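Side-chain contact in nucleotidyltransferase-like protein (Exiguobacterium sibiricum, PDB 3C18), which probably acts as a nucleotidyltransferase, with a nucleotidyltransferase-like region, a YgxA-like substrate-binding region and a helix-turn-helix region: residues H171-V174 against E178-R181. Residues are numbered along the deposited sequence; the frame is centred on the assembly and turned at random. Where two conformers were deposited one is given.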
loop_
_atom_site.group_PDB
_atom_site.type_symbol
_atom_site.label_atom_id
_atom_site.label_comp_id
_atom_site.label_asym_id
_atom_site.label_seq_id
_atom_site.Cartn_x
_atom_site.Cartn_y
_atom_site.Cartn_z
ATOM N N HIS A 171 16.330 -6.361 8.979
ATOM C CA HIS A 171 15.343 -6.016 7.977
ATOM C C HIS A 171 14.425 -7.208 7.766
ATOM O O HIS A 171 14.881 -8.330 7.582
ATOM C CB HIS A 171 15.982 -5.707 6.641
ATOM C CG HIS A 171 16.823 -4.481 6.639
ATOM N ND1 HIS A 171 16.294 -3.229 6.417
ATOM C CD2 HIS A 171 18.159 -4.315 6.800
ATOM C CE1 HIS A 171 17.273 -2.340 6.427
ATOM N NE2 HIS A 171 18.415 -2.973 6.651
ATOM N N PRO A 172 13.114 -6.967 7.801
ATOM C CA PRO A 172 12.232 -8.073 7.512
ATOM C C PRO A 172 12.356 -8.490 6.057
ATOM O O PRO A 172 12.523 -7.640 5.155
ATOM C CB PRO A 172 10.863 -7.477 7.787
ATOM C CG PRO A 172 11.113 -6.465 8.810
ATOM C CD PRO A 172 12.403 -5.850 8.428
ATOM N N GLU A 173 12.265 -9.801 5.857
ATOM C CA GLU A 173 12.325 -10.397 4.524
ATOM C C GLU A 173 11.008 -11.029 4.121
ATOM O O GLU A 173 10.021 -10.955 4.847
ATOM C CB GLU A 173 13.400 -11.483 4.481
ATOM C CG GLU A 173 14.818 -10.958 4.654
ATOM C CD GLU A 173 15.817 -12.071 4.943
ATOM O OE1 GLU A 173 15.456 -13.019 5.695
ATOM O OE2 GLU A 173 16.960 -11.990 4.433
ATOM N N VAL A 174 11.027 -11.691 2.967
ATOM C CA VAL A 174 9.829 -12.371 2.451
ATOM C C VAL A 174 9.475 -13.557 3.341
ATOM O O VAL A 174 8.312 -13.914 3.493
ATOM C CB VAL A 174 9.987 -12.834 0.967
ATOM C CG1 VAL A 174 8.720 -13.547 0.491
ATOM C CG2 VAL A 174 10.267 -11.631 0.069
ATOM N N GLU A 178 10.025 -17.337 9.334
ATOM C CA GLU A 178 11.277 -18.068 9.580
ATOM C C GLU A 178 12.145 -17.229 10.500
ATOM O O GLU A 178 12.687 -17.710 11.482
ATOM C CB GLU A 178 12.040 -18.299 8.270
ATOM C CG GLU A 178 11.267 -19.088 7.210
ATOM C CD GLU A 178 11.251 -20.575 7.485
ATOM O OE1 GLU A 178 11.568 -20.964 8.633
ATOM O OE2 GLU A 178 10.929 -21.352 6.553
ATOM N N GLN A 179 12.277 -15.966 10.127
ATOM C CA GLN A 179 13.052 -14.990 10.894
ATOM C C GLN A 179 12.501 -14.890 12.293
ATOM O O GLN A 179 13.252 -14.806 13.248
ATOM C CB GLN A 179 12.994 -13.599 10.265
ATOM C CG GLN A 179 13.719 -13.418 8.951
ATOM C CD GLN A 179 13.657 -11.982 8.426
ATOM O OE1 GLN A 179 12.625 -11.534 7.912
ATOM N NE2 GLN A 179 14.780 -11.261 8.514
ATOM N N ALA A 180 11.175 -14.919 12.400
ATOM C CA ALA A 180 10.475 -14.666 13.682
ATOM C C ALA A 180 10.519 -15.860 14.599
ATOM O O ALA A 180 10.329 -15.740 15.806
ATOM C CB ALA A 180 9.018 -14.235 13.439
ATOM N N ARG A 181 10.804 -17.021 14.031
ATOM C CA ARG A 181 10.802 -18.278 14.807
ATOM C C ARG A 181 11.784 -18.182 15.961
ATOM O O ARG A 181 11.595 -18.773 17.038
ATOM C CB ARG A 181 11.174 -19.478 13.929
ATOM C CG ARG A 181 11.138 -20.827 14.656
ATOM C CD ARG A 181 11.676 -21.978 13.778
ATOM N NE ARG A 181 13.091 -21.804 13.435
ATOM C CZ ARG A 181 14.106 -22.346 14.104
ATOM N NH1 ARG A 181 13.884 -23.109 15.163
ATOM N NH2 ARG A 181 15.348 -22.122 13.707
#
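Gln179 reaches from helix 176-183 to the loop before it and holds the backbone on both sides of Pro172. This is a short-range loop-to-helix contact within the YgxA-like substrate binding domain, in which one side-chain amide bridges two backbone groups, with just three residues between the two segments. The primary amide uses both of its ends. NE2 of Gln179 donates to O of His171 at 3.1 Å. That bond is almost straight, 175° at the hydrogen, and the acceptor lies in the plane of the Gln179 amide. OE1 of Gln179 accepts from N of Glu173 at 2.7 Å, with the donor tilted out of the carbonyl plane. CG of Gln179 lies anti to the carbonyl carbon (chi1 -70°) and the chain is extended beyond it, which carries the amide across to the loop.

The tight part of the contact is here. OE1 of Gln179 also lies 3.5 Å from CA of Pro172. The buried ring of Pro172 packs on Arg162 and Leu166 of helix 146-167, and Gln179 touches Val165 of the same helix. With an alanine here in place of the glutamine, O of His171 and N of Glu173 would probably lose these partners, and the loop would be less firmly tied to the helix.

The other side is looser. Beyond Glu173 the loop meets the second subunit, where Val174 packs on Leu140 of that subunit. Partly exposed Glu173 crosses Gln179 at about a right angle, its carboxylate turned 38° from the amide plane. OE1 of Glu173 stops 3.4 Å from NE2 of Gln179, at an angle too poor for a hydrogen bond.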